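Local coordinates for protein aminoacyl-histidine dipeptidase (Vibrio alginolyticus, PDB 3MRU) that probably hydrolyses dipeptides, Xaa-His dipeptides such as carnosine among them, as a zinc-dependent metallopeptidase of the M20C family, at residues S126-V130 with F475-M479; L248-R254 with A266-L272; C331-M336 with T348-V352. All blocks are in the same frame, centred on the assembly; numbering follows the deposited sequence.

In the fold
Contact 1 lies in the metal-binding part of the chain; the centres of contacts 2 and 3 lie about 58 and 40 Å from that of contact 1, on the opposite side of the chain's centre. Along the sequence both are nested inside the long loop that contact 1 closes. Contact 1 is buried helix-to-helix packing without a hydrogen bond across it. Contacts 2 and 3 are partly buried, hydrogen-bonded antiparallel strand pairs. These two share one mixed sheet, in which strands 249-255 and 346-358 are neighbours, and their nearest atoms are about 8 Å apart. Contact 2 contains a classic beta bulge, whereas contact 3 pairs the two strands of a hairpin, an asparagine side chain adding one further bond.

Contact 1 (S126-V130 with F475-M479); sequences SCLAV and FWDQM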
loop_
_atom_site.group_PDB
_atom_site.type_symbol
_atom_site.label_atom_id
_atom_site.label_comp_id
_atom_site.label_asym_id
_atom_site.label_seq_id
_atom_site.Cartn_x
_atom_site.Cartn_y
_atom_site.Cartn_z
ATOM N N SER A 126 -19.807 -5.702 -11.685
ATOM C CA SER A 126 -20.647 -5.911 -10.538
ATOM C C SER A 126 -21.507 -4.675 -10.303
ATOM O O SER A 126 -22.727 -4.764 -10.263
ATOM C CB SER A 126 -19.771 -6.210 -9.330
ATOM O OG SER A 126 -20.498 -6.122 -8.118
ATOM N N CYS A 127 -20.873 -3.515 -10.169
ATOM C CA CYS A 127 -21.623 -2.289 -9.933
ATOM C C CYS A 127 -22.688 -2.131 -10.986
ATOM O O CYS A 127 -23.853 -1.915 -10.681
ATOM C CB CYS A 127 -20.697 -1.079 -9.961
ATOM S SG CYS A 127 -19.889 -0.739 -8.393
ATOM N N LEU A 128 -22.263 -2.265 -12.233
ATOM C CA LEU A 128 -23.147 -2.145 -13.373
ATOM C C LEU A 128 -24.259 -3.185 -13.417
ATOM O O LEU A 128 -25.386 -2.880 -13.802
ATOM C CB LEU A 128 -22.330 -2.224 -14.640
ATOM C CG LEU A 128 -22.198 -0.902 -15.371
ATOM C CD1 LEU A 128 -21.947 0.252 -14.425
ATOM C CD2 LEU A 128 -21.085 -1.059 -16.386
ATOM N N ALA A 129 -23.934 -4.414 -13.041
ATOM C CA ALA A 129 -24.947 -5.447 -12.930
ATOM C C ALA A 129 -26.064 -5.020 -11.972
ATOM O O ALA A 129 -27.222 -5.077 -12.336
ATOM C CB ALA A 129 -24.328 -6.766 -12.513
ATOM N N VAL A 130 -25.720 -4.574 -10.770
ATOM C CA VAL A 130 -26.718 -4.086 -9.792
ATOM C C VAL A 130 -27.588 -2.959 -10.367
ATOM O O VAL A 130 -28.804 -2.966 -10.202
ATOM C CB VAL A 130 -26.071 -3.625 -8.429
ATOM C CG1 VAL A 130 -27.077 -2.874 -7.557
ATOM C CG2 VAL A 130 -25.476 -4.815 -7.664
ATOM N N PHE A 475 -18.673 -13.477 -4.683
ATOM C CA PHE A 475 -18.554 -12.048 -4.527
ATOM C C PHE A 475 -19.932 -11.452 -4.737
ATOM O O PHE A 475 -20.416 -10.673 -3.914
ATOM C CB PHE A 475 -17.542 -11.465 -5.513
ATOM C CG PHE A 475 -17.632 -9.989 -5.654
ATOM C CD1 PHE A 475 -18.145 -9.425 -6.788
ATOM C CD2 PHE A 475 -17.249 -9.157 -4.637
ATOM C CE1 PHE A 475 -18.259 -8.049 -6.907
ATOM C CE2 PHE A 475 -17.371 -7.773 -4.765
ATOM C CZ PHE A 475 -17.870 -7.232 -5.898
ATOM N N TRP A 476 -20.591 -11.859 -5.814
ATOM C CA TRP A 476 -21.859 -11.252 -6.177
ATOM C C TRP A 476 -22.971 -11.653 -5.189
ATOM O O TRP A 476 -23.925 -10.896 -4.971
ATOM C CB TRP A 476 -22.201 -11.576 -7.633
ATOM C CG TRP A 476 -23.603 -11.276 -7.992
ATOM C CD1 TRP A 476 -24.662 -12.124 -7.877
ATOM C CD2 TRP A 476 -24.128 -10.044 -8.520
ATOM N NE1 TRP A 476 -25.816 -11.498 -8.289
ATOM C CE2 TRP A 476 -25.519 -10.224 -8.694
ATOM C CE3 TRP A 476 -23.561 -8.813 -8.870
ATOM C CZ2 TRP A 476 -26.353 -9.215 -9.190
ATOM C CZ3 TRP A 476 -24.398 -7.805 -9.372
ATOM C CH2 TRP A 476 -25.777 -8.018 -9.521
ATOM N N ASP A 477 -22.826 -12.822 -4.568
ATOM C CA ASP A 477 -23.839 -13.318 -3.643
ATOM C C ASP A 477 -23.904 -12.524 -2.358
ATOM O O ASP A 477 -24.998 -12.275 -1.852
ATOM C CB ASP A 477 -23.635 -14.796 -3.330
ATOM C CG ASP A 477 -24.175 -15.700 -4.417
ATOM O OD1 ASP A 477 -25.259 -15.399 -4.967
ATOM O OD2 ASP A 477 -23.515 -16.719 -4.720
ATOM N N GLN A 478 -22.751 -12.135 -1.820
ATOM C CA GLN A 478 -22.759 -11.212 -0.684
ATOM C C GLN A 478 -22.989 -9.789 -1.125
ATOM O O GLN A 478 -23.609 -9.005 -0.399
ATOM C CB GLN A 478 -21.499 -11.306 0.142
ATOM C CG GLN A 478 -20.364 -11.884 -0.620
ATOM C CD GLN A 478 -19.249 -12.290 0.299
ATOM O OE1 GLN A 478 -18.971 -11.590 1.280
ATOM N NE2 GLN A 478 -18.607 -13.439 0.010
ATOM N N MET A 479 -22.524 -9.449 -2.317
ATOM C CA MET A 479 -22.777 -8.123 -2.823
ATOM C C MET A 479 -24.291 -7.918 -2.854
ATOM O O MET A 479 -24.788 -6.819 -2.613
ATOM C CB MET A 479 -22.151 -7.949 -4.203
ATOM C CG MET A 479 -21.391 -6.609 -4.424
ATOM S SD MET A 479 -22.401 -5.171 -4.929
ATOM C CE MET A 479 -22.975 -4.592 -3.335
#
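This is a buried helix-helix packing contact beside the mixed sheet that carries strand 75-80, joining helix 124-132 to the C-terminal helix 469-485, with the two segments 345 positions apart. The two short axes approach to 11.3 Å and cross at -47°. That spacing is bridged mainly by large side chains of 475-479 reaching to the smaller residues Ser126, Ala129 and Val130, which recur on one side of their helix. Trp476, with chi1 t, is the centre: its CZ3 lies 3.3 Å from Ala129 CB and 3.6 Å from Val130 CG2, and the edge of the indole meets the backbone of the first helix, with CZ3 3.6 Å from Ser126 O. Ser126 OG touches both Phe475 CE1 (3.2 Å) and Met479 CG (3.8 Å), and Val130 CG2 also approaches Met479 SD at 4.1 Å. Leu77 of strand 75-80 touches both Val130 and Met479, and Leu16 of helix 14-25 touches both Ala129 and Trp476. The Phe475 side chain is about 9 Å from that of the zinc ligand Asp173 and about 12 Å from a bound zinc ion. No hydrogen bond crosses the interface, and Ser126 O is taken by Val130 N at 3.0 Å within its own helix, so the helices are held mainly by van der Waals packing, to which polar Ser126 contributes contacts.

Contact 2 (L248-R254 with A266-L272); sequences LRLVEFR and AFVTVAL
Residues 249-254 and 266-272, in the M20 dimerisation region, are extended except at Val251 and pair antiparallel, their axes 4.5 Å apart at closest and 148° between directions. Arg249 faces Ala271 as a hydrogen-bonded pair, Arg249 N to Ala271 O at 2.6 Å and Ala271 N to Arg249 O at 2.7 Å. Leu250 and Val270 form the next, non-hydrogen-bonded pair. A classic beta bulge follows: Val251 adopts phi/psi of -105/-45°, so Val251 N and Glu252 N both donate to Thr269 O, each at 3.2 Å. Thr269 N returns to Glu252 O at 3.0 Å, though that oxygen is less surely placed. Beyond, Phe253 opposes Val268 without hydrogen bonds, and Arg254 N to Phe267 O (2.9 Å) and Phe267 N to Arg254 O (2.7 Å) close the run. Phe253 O is taken by Thr357 OG1; Val251 O and Arg249 NH2 make weak bonds to Arg198 NH1 and Phe316 O. With chi1 t at Glu252 and Arg254 and p at Phe267, Arg254 NH1 salt-bridges Glu252 OE1 (3.2 Å) and Arg254 CB sits over the Phe267 ring, 4.0 Å from its centroid (CH-pi). Ala266, Val268, Val270 and Leu272 make backbone hydrogen bonds to strand 205-213. Leu250 and Phe253 pack on helix 318-330, Val268 on helix 231-242; strand 346-358 pairs with 249-255 near Phe253, and the Leu250 backbone bonds to Phe316.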
loop_
_atom_site.group_PDB
_atom_site.type_symbol
_atom_site.label_atom_id
_atom_site.label_comp_id
_atom_site.label_asym_id
_atom_site.label_seq_id
_atom_site.Cartn_x
_atom_site.Cartn_y
_atom_site.Cartn_z
ATOM N N LEU A 248 37.287 5.967 15.636
ATOM C CA LEU A 248 37.120 5.827 14.193
ATOM C C LEU A 248 36.306 6.941 13.545
ATOM O O LEU A 248 35.391 7.495 14.142
ATOM C CB LEU A 248 36.555 4.465 13.816
ATOM C CG LEU A 248 35.352 3.878 14.525
ATOM C CD1 LEU A 248 34.123 4.641 14.160
ATOM C CD2 LEU A 248 35.234 2.445 14.061
ATOM N N ARG A 249 36.672 7.234 12.300
ATOM C CA ARG A 249 36.173 8.368 11.555
ATOM C C ARG A 249 35.402 7.853 10.369
ATOM O O ARG A 249 35.704 6.797 9.818
ATOM C CB ARG A 249 37.344 9.192 11.078
ATOM C CG ARG A 249 38.335 9.514 12.170
ATOM C CD ARG A 249 37.881 10.718 12.997
ATOM N NE ARG A 249 37.519 11.873 12.157
ATOM C CZ ARG A 249 38.396 12.630 11.486
ATOM N NH1 ARG A 249 39.700 12.364 11.539
ATOM N NH2 ARG A 249 37.968 13.653 10.746
ATOM N N LEU A 250 34.407 8.622 9.964
ATOM C CA LEU A 250 33.393 8.143 9.052
ATOM C C LEU A 250 33.529 8.710 7.652
ATOM O O LEU A 250 33.587 9.927 7.457
ATOM C CB LEU A 250 32.037 8.535 9.616
ATOM C CG LEU A 250 30.724 8.343 8.881
ATOM C CD1 LEU A 250 30.317 6.896 8.904
ATOM C CD2 LEU A 250 29.696 9.184 9.593
ATOM N N VAL A 251 33.599 7.827 6.669
ATOM C CA VAL A 251 33.609 8.282 5.279
ATOM C C VAL A 251 32.298 8.076 4.502
ATOM O O VAL A 251 31.801 8.979 3.840
ATOM C CB VAL A 251 34.884 7.748 4.475
ATOM C CG1 VAL A 251 35.500 6.510 5.111
ATOM C CG2 VAL A 251 34.583 7.515 2.998
ATOM N N GLU A 252 31.729 6.888 4.646
ATOM C CA GLU A 252 30.628 6.440 3.811
ATOM C C GLU A 252 29.550 5.706 4.652
ATOM O O GLU A 252 29.881 4.954 5.571
ATOM C CB GLU A 252 31.178 5.530 2.696
ATOM C CG GLU A 252 30.160 4.943 1.734
ATOM C CD GLU A 252 29.734 5.919 0.668
ATOM O OE1 GLU A 252 29.472 5.466 -0.473
ATOM O OE2 GLU A 252 29.662 7.135 0.970
ATOM N N PHE A 253 28.280 5.932 4.318
ATOM C CA PHE A 253 27.137 5.277 4.955
ATOM C C PHE A 253 26.044 5.090 3.881
ATOM O O PHE A 253 25.401 6.051 3.445
ATOM C CB PHE A 253 26.614 6.134 6.135
ATOM C CG PHE A 253 25.841 5.359 7.206
ATOM C CD1 PHE A 253 25.988 5.697 8.550
ATOM C CD2 PHE A 253 24.968 4.320 6.877
ATOM C CE1 PHE A 253 25.288 5.011 9.543
ATOM C CE2 PHE A 253 24.273 3.630 7.864
ATOM C CZ PHE A 253 24.436 3.979 9.197
ATOM N N ARG A 254 25.838 3.855 3.455
ATOM C CA ARG A 254 24.859 3.564 2.436
ATOM C C ARG A 254 24.030 2.394 2.926
ATOM O O ARG A 254 24.582 1.348 3.291
ATOM C CB ARG A 254 25.577 3.196 1.131
ATOM C CG ARG A 254 24.687 2.898 -0.096
ATOM C CD ARG A 254 24.131 4.176 -0.728
ATOM N NE ARG A 254 24.876 5.369 -0.280
ATOM C CZ ARG A 254 25.986 5.842 -0.855
ATOM N NH1 ARG A 254 26.574 6.921 -0.347
ATOM N NH2 ARG A 254 26.516 5.248 -1.931
ATOM N N ALA A 266 23.111 -2.858 4.566
ATOM C CA ALA A 266 23.581 -1.508 4.796
ATOM C C ALA A 266 25.037 -1.598 5.101
ATOM O O ALA A 266 25.513 -2.638 5.533
ATOM C CB ALA A 266 22.864 -0.898 5.954
ATOM N N PHE A 267 25.762 -0.516 4.891
ATOM C CA PHE A 267 27.172 -0.547 5.203
ATOM C C PHE A 267 27.757 0.819 5.473
ATOM O O PHE A 267 27.252 1.833 5.004
ATOM C CB PHE A 267 27.949 -1.238 4.085
ATOM C CG PHE A 267 28.156 -0.392 2.858
ATOM C CD1 PHE A 267 29.106 0.639 2.850
ATOM C CD2 PHE A 267 27.442 -0.654 1.694
ATOM C CE1 PHE A 267 29.318 1.410 1.722
ATOM C CE2 PHE A 267 27.660 0.117 0.541
ATOM C CZ PHE A 267 28.600 1.150 0.565
ATOM N N VAL A 268 28.841 0.822 6.223
ATOM C CA VAL A 268 29.577 2.014 6.486
ATOM C C VAL A 268 31.002 1.658 6.114
ATOM O O VAL A 268 31.443 0.532 6.356
ATOM C CB VAL A 268 29.464 2.422 7.982
ATOM C CG1 VAL A 268 30.344 1.538 8.846
ATOM C CG2 VAL A 268 29.911 3.829 8.190
ATOM N N THR A 269 31.708 2.591 5.477
ATOM C CA THR A 269 33.161 2.486 5.408
ATOM C C THR A 269 33.701 3.557 6.339
ATOM O O THR A 269 33.168 4.659 6.408
ATOM C CB THR A 269 33.759 2.597 3.970
ATOM O OG1 THR A 269 33.935 3.968 3.617
ATOM C CG2 THR A 269 32.883 1.902 2.923
ATOM N N VAL A 270 34.727 3.206 7.095
ATOM C CA VAL A 270 35.290 4.116 8.068
ATOM C C VAL A 270 36.813 4.085 8.006
ATOM O O VAL A 270 37.421 3.102 7.538
ATOM C CB VAL A 270 34.832 3.792 9.553
ATOM C CG1 VAL A 270 33.299 3.724 9.686
ATOM C CG2 VAL A 270 35.493 2.504 10.100
ATOM N N ALA A 271 37.407 5.170 8.501
ATOM C CA ALA A 271 38.832 5.262 8.747
ATOM C C ALA A 271 39.097 5.111 10.244
ATOM O O ALA A 271 38.335 5.622 11.067
ATOM C CB ALA A 271 39.342 6.597 8.260
ATOM N N LEU A 272 40.178 4.401 10.587
ATOM C CA LEU A 272 40.631 4.212 11.989
ATOM C C LEU A 272 42.147 3.951 12.057
ATOM O O LEU A 272 42.732 3.479 11.064
ATOM C CB LEU A 272 39.867 3.068 12.683
ATOM C CG LEU A 272 40.272 1.598 12.547
ATOM C CD1 LEU A 272 39.504 0.784 13.564
ATOM C CD2 LEU A 272 40.027 1.040 11.152
#

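Contact 3 (C331-M336 with T348-V352); sequences CPNGVM and TSLNV
Two arms of the hairpin 334-338/346-358 meet here, antiparallel, axes 4.4 Å apart at closest and 149° between directions; strand 361-370 pairs with 346-358 on its other side, and helix 373-389 covers Cys331, Pro332, Met336 and Thr348. Cys331, just past helix 318-330, places SG 3.8 Å from Val352 CG2. Pro332 CB lies 4.0 Å from Leu350 CD2. Asn333, chi1 t, has OD1 accepting from Val352 N at 2.9 Å. Gly334 pairs with Leu350 through Gly334 N to Leu350 O at 2.8 Å and Leu350 N to Gly334 O at 2.9 Å; its phi/psi of 92/-139° would jam a CB against the preceding carbonyl, which calls for glycine. Val335 opposes Ser349 in a non-hydrogen-bonded pair, CA to CA 4.2 Å, while Ser349 OG is hydrogen-bonded to His433 NE2. Met336 N donates to Thr348 O at 2.8 Å; its side chain, m at chi1 and chi2, brings CE to 4.0 Å from Leu350 CD2. The asparagine thus continues the backbone pairing into the loop, while Leu350 gathers Pro332 and Met336 into an apolar patch.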
loop_
_atom_site.group_PDB
_atom_site.type_symbol
_atom_site.label_atom_id
_atom_site.label_comp_id
_atom_site.label_asym_id
_atom_site.label_seq_id
_atom_site.Cartn_x
_atom_site.Cartn_y
_atom_site.Cartn_z
ATOM N N CYS A 331 16.659 8.743 16.597
ATOM C CA CYS A 331 15.505 8.628 15.719
ATOM C C CYS A 331 14.664 7.337 15.912
ATOM O O CYS A 331 15.202 6.238 15.879
ATOM C CB CYS A 331 16.029 8.789 14.287
ATOM S SG CYS A 331 14.858 8.566 12.995
ATOM N N PRO A 332 13.349 7.475 16.128
ATOM C CA PRO A 332 12.459 6.326 16.279
ATOM C C PRO A 332 12.391 5.489 15.015
ATOM O O PRO A 332 12.692 5.988 13.939
ATOM C CB PRO A 332 11.101 6.963 16.537
ATOM C CG PRO A 332 11.217 8.313 15.952
ATOM C CD PRO A 332 12.606 8.737 16.248
ATOM N N ASN A 333 12.013 4.220 15.158
ATOM C CA ASN A 333 11.897 3.293 14.035
ATOM C C ASN A 333 11.079 2.067 14.417
ATOM O O ASN A 333 11.100 1.646 15.570
ATOM C CB ASN A 333 13.270 2.852 13.518
ATOM C CG ASN A 333 13.161 2.005 12.256
ATOM O OD1 ASN A 333 12.504 2.396 11.293
ATOM N ND2 ASN A 333 13.791 0.839 12.262
ATOM N N GLY A 334 10.371 1.493 13.450
ATOM C CA GLY A 334 9.531 0.338 13.702
ATOM C C GLY A 334 8.124 0.760 14.045
ATOM O O GLY A 334 7.590 1.673 13.424
ATOM N N VAL A 335 7.521 0.098 15.031
ATOM C CA VAL A 335 6.132 0.369 15.437
ATOM C C VAL A 335 6.112 1.470 16.479
ATOM O O VAL A 335 6.880 1.448 17.411
ATOM C CB VAL A 335 5.464 -0.896 16.034
ATOM C CG1 VAL A 335 3.990 -0.649 16.353
ATOM C CG2 VAL A 335 5.633 -2.081 15.101
ATOM N N MET A 336 5.230 2.435 16.353
ATOM C CA MET A 336 5.143 3.437 17.406
ATOM C C MET A 336 4.026 3.129 18.399
ATOM O O MET A 336 4.106 3.484 19.569
ATOM C CB MET A 336 5.027 4.827 16.785
ATOM C CG MET A 336 6.259 5.249 16.014
ATOM S SD MET A 336 7.641 5.467 17.130
ATOM C CE MET A 336 8.623 4.022 16.765
ATOM N N THR A 348 0.502 2.919 14.346
ATOM C CA THR A 348 1.468 3.856 13.769
ATOM C C THR A 348 2.843 3.211 13.638
ATOM O O THR A 348 3.210 2.376 14.460
ATOM C CB THR A 348 1.597 5.184 14.584
ATOM O OG1 THR A 348 0.312 5.716 14.917
ATOM C CG2 THR A 348 2.326 6.222 13.768
ATOM N N SER A 349 3.594 3.590 12.607
ATOM C CA SER A 349 4.932 3.067 12.431
ATOM C C SER A 349 5.724 3.918 11.472
ATOM O O SER A 349 5.166 4.770 10.777
ATOM C CB SER A 349 4.890 1.659 11.879
ATOM O OG SER A 349 4.497 1.702 10.522
ATOM N N LEU A 350 7.029 3.675 11.446
ATOM C CA LEU A 350 7.907 4.308 10.496
ATOM C C LEU A 350 9.128 3.437 10.205
ATOM O O LEU A 350 9.538 2.604 11.015
ATOM C CB LEU A 350 8.328 5.701 10.971
ATOM C CG LEU A 350 9.584 5.942 11.797
ATOM C CD1 LEU A 350 10.046 7.348 11.562
ATOM C CD2 LEU A 350 9.239 5.730 13.229
ATOM N N ASN A 351 9.701 3.640 9.032
ATOM C CA ASN A 351 10.795 2.833 8.589
ATOM C C ASN A 351 11.865 3.776 8.100
ATOM O O ASN A 351 11.627 4.501 7.151
ATOM C CB ASN A 351 10.314 1.921 7.459
ATOM C CG ASN A 351 11.446 1.135 6.783
ATOM O OD1 ASN A 351 11.236 0.534 5.737
ATOM N ND2 ASN A 351 12.639 1.137 7.374
ATOM N N VAL A 352 13.013 3.804 8.775
ATOM C CA VAL A 352 14.190 4.478 8.247
ATOM C C VAL A 352 14.783 3.528 7.207
ATOM O O VAL A 352 15.621 2.655 7.522
ATOM C CB VAL A 352 15.218 4.820 9.352
ATOM C CG1 VAL A 352 16.559 5.188 8.735
ATOM C CG2 VAL A 352 14.689 5.950 10.225
#